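Local coordinates for protein beta-galactosidase (Trichoderma reesei, PDB 3OG2) that probably hydrolyses terminal non-reducing beta-D-galactose residues in beta-D-galactosides, as a glycosidase of family 35, at residues A[23-28]-A[165-170]; A[172-177]-A[209-214]; A[495-500]-A[527-532]; A[515-520]-A[538-543]. All blocks are in the same frame, centred on the assembly; numbering follows the deposited sequence. Where two conformers were deposited one is given.

Contact 1: residues A[23-28]-A[165-170]; sequences QNIVTW and QITNGG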
# COMPACT_ATOMS: atom_id res chain seq x y z
N GLN A 23 12.92 -25.58 -11.42
CA GLN A 23 12.92 -25.05 -12.78
C GLN A 23 14.18 -24.23 -12.94
O GLN A 23 14.77 -23.86 -11.92
CB GLN A 23 11.63 -24.25 -13.10
CG GLN A 23 11.13 -23.37 -11.94
CD GLN A 23 12.05 -22.19 -11.66
OE1 GLN A 23 12.43 -21.53 -12.63
NE2 GLN A 23 12.48 -21.94 -10.41
N ASN A 24 14.50 -23.84 -14.17
CA ASN A 24 15.76 -23.08 -14.25
C ASN A 24 15.55 -21.66 -14.75
O ASN A 24 16.50 -21.00 -15.14
CB ASN A 24 16.79 -23.82 -15.11
CG ASN A 24 16.39 -23.78 -16.54
OD1 ASN A 24 15.22 -23.70 -16.87
ND2 ASN A 24 17.39 -23.83 -17.43
N ILE A 25 14.33 -21.15 -14.70
CA ILE A 25 14.06 -19.75 -15.07
C ILE A 25 14.43 -18.82 -13.92
O ILE A 25 15.07 -17.80 -14.12
CB ILE A 25 12.59 -19.69 -15.51
CG1 ILE A 25 12.27 -20.83 -16.51
CG2 ILE A 25 12.17 -18.36 -16.10
CD1 ILE A 25 13.12 -20.77 -17.76
N VAL A 26 14.00 -19.18 -12.72
CA VAL A 26 14.28 -18.37 -11.52
C VAL A 26 15.11 -19.21 -10.57
O VAL A 26 14.62 -20.20 -10.04
CB VAL A 26 13.00 -17.88 -10.80
CG1 VAL A 26 13.34 -16.94 -9.64
CG2 VAL A 26 12.06 -17.13 -11.77
N THR A 27 16.39 -18.81 -10.41
CA THR A 27 17.29 -19.56 -9.59
C THR A 27 17.99 -18.59 -8.63
O THR A 27 17.69 -17.37 -8.65
CB THR A 27 18.28 -20.39 -10.42
OG1 THR A 27 19.07 -19.52 -11.28
CG2 THR A 27 17.59 -21.43 -11.30
N TRP A 28 18.91 -19.07 -7.80
CA TRP A 28 19.49 -18.17 -6.81
C TRP A 28 20.85 -18.75 -6.39
O TRP A 28 21.07 -19.95 -6.52
CB TRP A 28 18.59 -17.95 -5.56
CG TRP A 28 18.45 -19.24 -4.78
CD1 TRP A 28 19.26 -19.69 -3.77
CD2 TRP A 28 17.43 -20.24 -5.00
NE1 TRP A 28 18.85 -20.91 -3.34
CE2 TRP A 28 17.73 -21.27 -4.07
CE3 TRP A 28 16.33 -20.39 -5.86
CZ2 TRP A 28 16.97 -22.41 -3.97
CZ3 TRP A 28 15.61 -21.56 -5.73
CH2 TRP A 28 15.91 -22.56 -4.81
N GLN A 165 2.83 -17.91 -13.61
CA GLN A 165 4.27 -18.00 -13.40
C GLN A 165 5.07 -17.71 -14.66
O GLN A 165 4.63 -17.93 -15.79
CB GLN A 165 4.60 -19.44 -12.93
CG GLN A 165 4.18 -19.65 -11.46
CD GLN A 165 4.36 -21.10 -11.08
OE1 GLN A 165 5.09 -21.41 -10.12
NE2 GLN A 165 3.69 -22.04 -11.73
N ILE A 166 6.28 -17.20 -14.41
CA ILE A 166 7.23 -16.91 -15.47
C ILE A 166 7.54 -18.16 -16.32
O ILE A 166 7.84 -18.08 -17.53
CB ILE A 166 8.49 -16.27 -14.87
CG1 ILE A 166 9.42 -15.73 -15.93
CG2 ILE A 166 9.25 -17.27 -13.97
CD1 ILE A 166 10.59 -14.91 -15.42
N THR A 167 7.40 -19.37 -15.74
CA THR A 167 7.62 -20.63 -16.47
C THR A 167 6.52 -20.85 -17.48
O THR A 167 6.68 -21.71 -18.34
CB THR A 167 7.65 -21.79 -15.45
OG1 THR A 167 6.58 -21.63 -14.56
CG2 THR A 167 8.93 -21.73 -14.63
N ASN A 168 5.41 -20.14 -17.40
CA ASN A 168 4.29 -20.19 -18.34
C ASN A 168 4.15 -18.88 -19.12
O ASN A 168 3.12 -18.67 -19.71
CB ASN A 168 2.94 -20.36 -17.64
CG ASN A 168 2.91 -21.67 -16.93
OD1 ASN A 168 3.44 -22.66 -17.50
ND2 ASN A 168 2.34 -21.72 -15.75
N GLY A 169 5.16 -18.02 -19.10
CA GLY A 169 5.06 -16.77 -19.84
C GLY A 169 4.39 -15.64 -19.08
O GLY A 169 4.03 -14.65 -19.71
N GLY A 170 4.24 -15.78 -17.76
CA GLY A 170 3.58 -14.76 -16.94
C GLY A 170 4.61 -14.06 -16.06
O GLY A 170 5.84 -14.27 -16.13
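Gln23 folds back on itself to meet Thr167: CG stands between the backbone N and the carbonyl carbon (chi1 39°), and a second bend at chi2 (69°) swings CD round toward the chain that follows. Opposite it, Thr167 holds CG2 anti to its own carbonyl carbon, which leaves this methyl to face residues 23-28. The setting is the TIM barrel of family 35. Strand 26-28, one arm of an antiparallel hairpin with strand 33-35, packs against the loop that leads from helix 144-163 into barrel strand 172-177, and so lies at the N-terminal end of that strand. Thr167 CG2 sits 3.8 Å from Gln23 CG, the two side chains crossing at about a right angle. Threonine suits this partly exposed edge, since its methyl can pack while its hydroxyl tolerates a partly exposed place. Deeper in, Ile166 CG2 meets Val26 CG2 at 3.6 Å, and both residues also touch Ile173, joining the hairpin to the barrel strand. Ile25 adds a contact of its CG2 with Ile166 CG2, but Ile25 was modelled in two positions, so this part is less certain. The Gln23 amide is held within its own segment. Its OE1 takes the Val26 N-H on a lone pair at 2.8 Å, nearly straight at 173°. An alanine here would probably leave Val26 N without its acceptor and Val26 O without its donor, and Thr167 CG2 would lose the touch of CG. The return bond completes the ring: Gln23 NE2 gives a hydrogen to an in-plane lone pair of Val26 O, also at 2.8 Å.

Contact 2: residues A[172-177]-A[209-214]; sequences VILYQP and IVPLIN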
# COMPACT_ATOMS: atom_id res chain seq x y z
N VAL A 172 4.82 -13.93 -12.60
CA VAL A 172 5.12 -14.34 -11.20
C VAL A 172 6.45 -15.08 -11.11
O VAL A 172 6.67 -16.10 -11.80
CB VAL A 172 3.97 -15.21 -10.63
CG1 VAL A 172 4.37 -15.72 -9.25
CG2 VAL A 172 2.68 -14.40 -10.54
N ILE A 173 7.34 -14.57 -10.26
CA ILE A 173 8.67 -15.18 -10.12
C ILE A 173 8.93 -15.80 -8.75
O ILE A 173 9.87 -16.57 -8.61
CB ILE A 173 9.78 -14.11 -10.40
CG1 ILE A 173 9.69 -12.89 -9.47
CG2 ILE A 173 9.76 -13.74 -11.87
CD1 ILE A 173 10.90 -12.00 -9.52
N LEU A 174 8.13 -15.46 -7.75
CA LEU A 174 8.37 -15.89 -6.36
C LEU A 174 7.00 -16.04 -5.70
O LEU A 174 6.05 -15.37 -6.06
CB LEU A 174 9.16 -14.89 -5.57
CG LEU A 174 10.61 -14.69 -6.00
CD1 LEU A 174 11.16 -13.44 -5.27
CD2 LEU A 174 11.44 -15.93 -5.64
N TYR A 175 6.93 -16.97 -4.73
CA TYR A 175 5.72 -17.20 -3.97
C TYR A 175 6.05 -17.25 -2.49
O TYR A 175 6.96 -17.96 -2.08
CB TYR A 175 5.11 -18.52 -4.45
CG TYR A 175 3.81 -18.97 -3.83
CD1 TYR A 175 3.71 -19.49 -2.53
CD2 TYR A 175 2.62 -18.90 -4.61
CE1 TYR A 175 2.53 -19.87 -2.00
CE2 TYR A 175 1.42 -19.34 -4.07
CZ TYR A 175 1.38 -19.83 -2.76
OH TYR A 175 0.18 -20.28 -2.23
N GLN A 176 5.22 -16.57 -1.69
CA GLN A 176 5.38 -16.63 -0.23
C GLN A 176 4.21 -17.42 0.35
O GLN A 176 3.03 -17.03 0.21
CB GLN A 176 5.33 -15.21 0.36
CG GLN A 176 5.37 -15.22 1.89
CD GLN A 176 5.14 -13.84 2.44
OE1 GLN A 176 5.97 -12.92 2.28
NE2 GLN A 176 4.00 -13.62 3.14
N PRO A 177 4.47 -18.51 1.06
CA PRO A 177 3.46 -19.23 1.79
C PRO A 177 3.33 -18.63 3.21
O PRO A 177 4.36 -18.31 3.82
CB PRO A 177 4.04 -20.65 1.87
CG PRO A 177 5.53 -20.51 1.74
CD PRO A 177 5.82 -19.17 1.15
N ILE A 209 5.86 -23.80 -8.95
CA ILE A 209 7.20 -24.38 -9.12
C ILE A 209 8.27 -23.31 -9.00
O ILE A 209 9.44 -23.65 -8.97
CB ILE A 209 7.36 -25.12 -10.47
CG1 ILE A 209 7.07 -24.23 -11.67
CG2 ILE A 209 6.48 -26.40 -10.44
CD1 ILE A 209 7.37 -24.97 -13.00
N VAL A 210 7.91 -22.00 -8.91
CA VAL A 210 8.90 -20.97 -8.66
C VAL A 210 9.38 -21.09 -7.23
O VAL A 210 8.81 -21.85 -6.42
CB VAL A 210 8.33 -19.57 -8.95
CG1 VAL A 210 8.04 -19.47 -10.49
CG2 VAL A 210 7.10 -19.23 -8.11
N PRO A 211 10.46 -20.39 -6.89
CA PRO A 211 10.98 -20.52 -5.52
C PRO A 211 9.99 -19.96 -4.50
O PRO A 211 9.31 -18.97 -4.74
CB PRO A 211 12.25 -19.69 -5.53
CG PRO A 211 12.67 -19.70 -7.01
CD PRO A 211 11.35 -19.56 -7.73
N LEU A 212 10.06 -20.63 -3.33
CA LEU A 212 9.26 -20.18 -2.17
C LEU A 212 10.15 -19.33 -1.26
O LEU A 212 11.27 -19.74 -0.93
CB LEU A 212 8.75 -21.38 -1.35
CG LEU A 212 7.88 -22.35 -2.14
CD1 LEU A 212 7.56 -23.56 -1.25
CD2 LEU A 212 6.66 -21.62 -2.66
N ILE A 213 9.64 -18.19 -0.87
CA ILE A 213 10.34 -17.26 0.02
C ILE A 213 9.43 -16.95 1.17
O ILE A 213 8.21 -16.81 1.00
CB ILE A 213 10.71 -16.01 -0.77
CG1 ILE A 213 11.64 -15.07 0.03
CG2 ILE A 213 9.50 -15.23 -1.28
CD1 ILE A 213 12.35 -14.02 -0.84
N ASN A 214 10.00 -16.88 2.38
CA ASN A 214 9.15 -16.53 3.52
C ASN A 214 9.50 -15.12 4.02
O ASN A 214 10.32 -14.43 3.47
CB ASN A 214 9.25 -17.58 4.66
CG ASN A 214 10.61 -17.62 5.31
OD1 ASN A 214 11.64 -17.14 4.82
ND2 ASN A 214 10.63 -18.34 6.40
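Tyr175 and Leu212 form the tight middle of this contact, where strand 172-177 and the irregular segment 209-214 share a single backbone bridge. Tyr175 N donates to Pro211 O at 3.1 Å, and Tyr175 O accepts from Ile213 N at 2.9 Å. The two side chains run side by side in the same direction, Leu212 CD2 lying 3.6 Å from Tyr175 CD1 and approaching the ring obliquely; both also touch helix 193-205. The pairing goes no further because a proline stands at each end. Pro211 has no N-H to offer Ile173 O, which is buried without a polar partner and meets Pro211 CD at 3.5 Å and Val210 CB at 3.4 Å instead. Pro177 likewise brings CD, 3.4 Å away, to Ile213 O. Packing is looser elsewhere: Leu174 CB and Ile213 CG2 stand 4.3 Å apart, although Leu174 CD2 touches Pro211 CB. At the far end Asn214, partly exposed, leads its amide away to bond with Gly236. Gln176 runs out extended from CG anti to its backbone N (chi1 175°), and its amide binds Arg114, Glu178 and the galactose-binding Asn179. Strand 172-177, helix 193-205 and segment 209-214 follow the path of a beta-alpha-beta crossover, with 209-214 in the place of a barrel strand before 236-239, as expected of a TIM barrel whose sugar site lies beyond the C-terminal ends of its strands.

Contact 3: residues A[495-500]-A[527-532]; sequences FAVKNP and VVLQWT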
# COMPACT_ATOMS: atom_id res chain seq x y z
N PHE A 495 35.30 13.03 -8.88
CA PHE A 495 35.34 11.70 -9.47
C PHE A 495 36.54 11.66 -10.42
O PHE A 495 37.05 12.69 -10.85
CB PHE A 495 34.05 11.28 -10.17
CG PHE A 495 33.62 12.17 -11.30
CD1 PHE A 495 33.00 13.41 -11.04
CD2 PHE A 495 33.79 11.72 -12.59
CE1 PHE A 495 32.56 14.19 -12.11
CE2 PHE A 495 33.38 12.49 -13.65
CZ PHE A 495 32.75 13.71 -13.40
N ALA A 496 36.95 10.44 -10.73
CA ALA A 496 38.10 10.31 -11.59
C ALA A 496 37.79 9.20 -12.60
O ALA A 496 37.23 8.17 -12.24
CB ALA A 496 39.35 9.97 -10.81
N VAL A 497 38.16 9.43 -13.84
CA VAL A 497 37.88 8.52 -14.93
C VAL A 497 39.19 7.98 -15.48
O VAL A 497 40.07 8.77 -15.86
CB VAL A 497 37.07 9.19 -16.07
CG1 VAL A 497 36.70 8.17 -17.13
CG2 VAL A 497 35.80 9.85 -15.49
N LYS A 498 39.33 6.64 -15.49
CA LYS A 498 40.55 6.08 -16.11
C LYS A 498 40.63 6.50 -17.59
O LYS A 498 39.52 6.70 -18.13
CB LYS A 498 40.57 4.56 -16.00
CG LYS A 498 40.48 4.08 -14.54
CD LYS A 498 40.77 2.56 -14.60
CE LYS A 498 40.54 1.91 -13.25
NZ LYS A 498 40.31 0.43 -13.37
N ASN A 499 41.83 6.65 -18.13
CA ASN A 499 42.02 7.20 -19.49
C ASN A 499 40.87 6.96 -20.45
O ASN A 499 40.63 5.85 -20.92
CB ASN A 499 43.28 6.56 -20.08
CG ASN A 499 43.54 7.07 -21.48
OD1 ASN A 499 42.88 7.93 -22.07
ND2 ASN A 499 44.61 6.48 -22.00
N PRO A 500 40.08 8.01 -20.64
CA PRO A 500 38.89 7.89 -21.48
C PRO A 500 39.11 8.20 -22.95
O PRO A 500 38.14 8.31 -23.74
CB PRO A 500 37.98 8.96 -20.84
CG PRO A 500 38.92 10.07 -20.45
CD PRO A 500 40.18 9.34 -20.01
N VAL A 527 41.55 11.34 -15.59
CA VAL A 527 40.98 12.66 -15.54
C VAL A 527 40.24 12.83 -14.21
O VAL A 527 39.34 12.03 -13.88
CB VAL A 527 40.03 12.85 -16.75
CG1 VAL A 527 39.51 14.29 -16.67
CG2 VAL A 527 40.66 12.56 -18.11
N VAL A 528 40.59 13.83 -13.44
CA VAL A 528 39.98 14.09 -12.16
C VAL A 528 39.15 15.36 -12.25
O VAL A 528 39.63 16.40 -12.70
CB VAL A 528 41.04 14.20 -11.04
CG1 VAL A 528 40.37 14.39 -9.70
CG2 VAL A 528 41.98 12.99 -11.08
N LEU A 529 37.87 15.22 -11.85
CA LEU A 529 36.92 16.32 -11.99
C LEU A 529 36.34 16.63 -10.64
O LEU A 529 35.90 15.73 -9.96
CB LEU A 529 35.76 15.93 -12.94
CG LEU A 529 36.20 15.64 -14.38
CD1 LEU A 529 36.52 14.13 -14.52
CD2 LEU A 529 35.16 16.00 -15.43
N GLN A 530 36.34 17.90 -10.26
CA GLN A 530 35.74 18.37 -9.04
C GLN A 530 34.60 19.33 -9.38
O GLN A 530 34.72 20.14 -10.32
CB GLN A 530 36.80 19.08 -8.20
CG GLN A 530 36.50 19.07 -6.72
CD GLN A 530 37.72 19.53 -5.95
OE1 GLN A 530 37.89 20.73 -5.98
NE2 GLN A 530 38.45 18.63 -5.35
N TRP A 531 33.50 19.30 -8.63
CA TRP A 531 32.43 20.22 -8.94
C TRP A 531 31.64 20.42 -7.65
O TRP A 531 31.66 19.52 -6.79
CB TRP A 531 31.56 19.65 -10.05
CG TRP A 531 31.10 18.20 -9.80
CD1 TRP A 531 31.73 16.99 -9.73
CD2 TRP A 531 29.74 17.82 -9.57
NE1 TRP A 531 30.83 15.95 -9.48
CE2 TRP A 531 29.61 16.39 -9.38
CE3 TRP A 531 28.55 18.63 -9.52
CZ2 TRP A 531 28.41 15.74 -9.14
CZ3 TRP A 531 27.40 17.95 -9.28
CH2 TRP A 531 27.32 16.59 -9.11
N THR A 532 30.98 21.55 -7.54
CA THR A 532 30.10 21.76 -6.39
C THR A 532 28.66 21.78 -6.88
O THR A 532 28.33 22.58 -7.77
CB THR A 532 30.46 23.10 -5.69
OG1 THR A 532 31.78 22.96 -5.15
CG2 THR A 532 29.51 23.36 -4.53
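Phe495 faces Leu529 across two neighbouring antiparallel strands, 492-497 and 527-532, of the eight-stranded sheet in domain 2. The backbone supplies the polar part. Phe495 with Leu529 and Val497 with Val527 are hydrogen-bonded pairs, each joined by two bonds; that from Leu529 N to Phe495 O is short, at 2.8 Å, and almost straight. Between them Ala496 and Val528 form a non-hydrogen-bonded pair; Ala496 CA also makes a CA-H...O contact with Val527 O at 3.1 Å. Apolar packing is divided between two faces. On one, the small Ala496 sets CB 4.0 Å from Val528 CG2, and both side chains touch Tyr466. On the other stand Phe495, Val497, Val527 and Leu529, where Phe495 and Val497 also meet strand 545-551 of the second sheet; apolar residues suit this interior between sheets. The aromatic part belongs to Phe495. Its CG lies between the backbone N and the carbonyl carbon (chi1 59°), and the ring that CG bears comes near the neighbouring strand. There Leu529 CB makes a CH-pi contact over one ring face, 4.0 Å from the centroid and displaced toward the rim. Trp531 meets the same ring differently: the two planes are turned 82° to each other in an oblique pairing, with Trp531 NE1 3.6 Å from Phe495 CE1. Beyond the strand, the puckered ring of Pro500 crosses the side chain of Val527 at about a right angle: CG and CD of Pro500 both lie 3.8 Å from Val527 CG2.

Contact 4: residues A[515-520]-A[538-543]; sequences SNVTIH and QVVQLG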
# COMPACT_ATOMS: atom_id res chain seq x y z
N SER A 515 30.24 26.55 -15.18
CA SER A 515 31.52 27.24 -14.98
C SER A 515 32.11 26.86 -13.65
O SER A 515 33.01 27.56 -13.16
CB SER A 515 31.36 28.76 -15.05
OG SER A 515 30.27 29.16 -14.26
N ASN A 516 31.59 25.79 -13.09
CA ASN A 516 32.06 25.43 -11.75
C ASN A 516 33.00 24.26 -11.81
O ASN A 516 33.96 24.15 -11.08
CB ASN A 516 30.78 25.15 -10.95
CG ASN A 516 31.22 24.64 -9.62
OD1 ASN A 516 31.29 23.43 -9.48
ND2 ASN A 516 31.51 25.62 -8.77
N VAL A 517 32.81 23.31 -12.67
CA VAL A 517 33.63 22.10 -12.70
C VAL A 517 35.09 22.43 -13.02
O VAL A 517 35.42 23.26 -13.88
CB VAL A 517 32.99 21.10 -13.70
CG1 VAL A 517 32.81 21.72 -15.08
CG2 VAL A 517 33.84 19.84 -13.76
N THR A 518 36.01 21.77 -12.32
CA THR A 518 37.42 21.86 -12.66
C THR A 518 37.93 20.49 -13.07
O THR A 518 37.44 19.45 -12.60
CB THR A 518 38.30 22.38 -11.52
OG1 THR A 518 38.20 21.44 -10.47
CG2 THR A 518 37.79 23.71 -10.96
N ILE A 519 38.98 20.49 -13.89
CA ILE A 519 39.43 19.26 -14.48
C ILE A 519 40.94 19.24 -14.43
O ILE A 519 41.57 20.18 -14.88
CB ILE A 519 38.98 19.13 -15.96
CG1 ILE A 519 37.49 19.25 -16.19
CG2 ILE A 519 39.52 17.81 -16.49
CD1 ILE A 519 37.08 19.61 -17.58
N HIS A 520 41.49 18.15 -13.93
CA HIS A 520 42.94 18.00 -13.90
C HIS A 520 43.29 16.62 -14.38
O HIS A 520 42.71 15.62 -13.97
CB HIS A 520 43.42 18.23 -12.48
CG HIS A 520 43.22 19.65 -12.05
ND1 HIS A 520 44.14 20.64 -12.33
CD2 HIS A 520 42.22 20.26 -11.37
CE1 HIS A 520 43.72 21.79 -11.84
NE2 HIS A 520 42.55 21.59 -11.25
N GLN A 538 26.41 20.97 -14.66
CA GLN A 538 27.69 20.97 -15.31
C GLN A 538 27.74 19.77 -16.28
O GLN A 538 27.22 18.69 -15.94
CB GLN A 538 28.84 20.82 -14.31
CG GLN A 538 28.70 21.67 -13.07
CD GLN A 538 28.78 23.15 -13.36
OE1 GLN A 538 29.88 23.61 -13.77
NE2 GLN A 538 27.69 23.91 -13.11
N VAL A 539 28.35 19.94 -17.44
CA VAL A 539 28.44 18.82 -18.37
C VAL A 539 29.85 18.86 -18.94
O VAL A 539 30.30 19.91 -19.40
CB VAL A 539 27.41 18.91 -19.52
CG1 VAL A 539 27.54 17.70 -20.48
CG2 VAL A 539 25.99 19.00 -19.01
N VAL A 540 30.52 17.72 -18.93
CA VAL A 540 31.85 17.57 -19.48
C VAL A 540 31.88 16.34 -20.40
O VAL A 540 31.29 15.30 -20.08
CB VAL A 540 32.92 17.41 -18.37
CG1 VAL A 540 34.30 17.12 -18.99
CG2 VAL A 540 32.94 18.66 -17.50
N GLN A 541 32.56 16.49 -21.53
CA GLN A 541 32.76 15.39 -22.46
C GLN A 541 34.22 14.93 -22.41
O GLN A 541 35.14 15.76 -22.52
CB GLN A 541 32.43 15.83 -23.88
CG GLN A 541 32.69 14.67 -24.84
CD GLN A 541 32.26 15.01 -26.25
OE1 GLN A 541 31.90 16.16 -26.47
NE2 GLN A 541 32.30 14.04 -27.17
N LEU A 542 34.44 13.65 -22.20
CA LEU A 542 35.75 13.01 -22.20
C LEU A 542 35.76 11.94 -23.27
O LEU A 542 35.28 10.82 -23.09
CB LEU A 542 36.09 12.40 -20.84
CG LEU A 542 35.92 13.25 -19.58
CD1 LEU A 542 36.21 12.42 -18.34
CD2 LEU A 542 36.80 14.48 -19.64
N GLY A 543 36.32 12.21 -24.43
CA GLY A 543 36.19 11.23 -25.51
C GLY A 543 34.72 11.10 -25.85
O GLY A 543 34.01 12.07 -26.11
O HOH W 1 27.87 26.87 -13.60
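Ser515, where the first segment begins, meets Gln538 through a water: Ser515 N donates to it at 2.9 Å, and Gln538 NE2 donates to the same water at 3.0 Å. Asn516 follows with a direct bond, its N-H reaching Gln538 OE1 at 2.9 Å, while its own side-chain OD1 turns to Thr532 N in the adjoining strand. The next N-H, that of Val517, bonds to the same oxygen at 3.1 Å. Both donors come from one face of the Gln538 amide, that of Val517 standing 35° out of its plane. Gln538 reaches the turn because its chain bends at chi2 (-66°), a span for which the length of glutamine is well suited. A leucine in its place would probably leave the N-H groups of Asn516 and Val517 without their acceptor and the water without one of its donors. From Val517 onward the contact is apolar, as fits the space between two sheets: Val517 CG1 lies 3.9 Å from Val540 CG2. One residue beyond Thr518, Ile519 meets Val540 tip to tip, CD1 to CG1, at 4.0 Å. Strand 518-521 at the border of the eight-stranded sheet is thus packed on strand 538-542 of the five-stranded one within domain 2. With two donors on OE1, and NE2 given to the water and Ala536 O, the chemistry fixes which way round the amide sits and satisfies backbone N-H groups of the turn before the strand.

Overall arrangement
The four contacts form two pairs in different domains. Contacts 1 and 2 are centred 10 Å apart in the TIM barrel: contact 1 uses the loop that leads into strand 172-177, and contact 2 uses the strand itself. Contact 1 closes before contact 2 opens, and Gln165 links them by a probable hydrogen bond to Ile209. Contacts 3 and 4, only 8 Å apart, belong to domain 2 and interlock along the chain, their segments alternating. Strands 527-532 and 518-521 are neighbours in one sheet, so contact 3 lies within it while contact 4 ties it to the five-stranded sheet. Centres of one pair lie about 42 to 48 Å from those of the other, so one pair belongs to barrel packing and the other to the packing of two beta sheets.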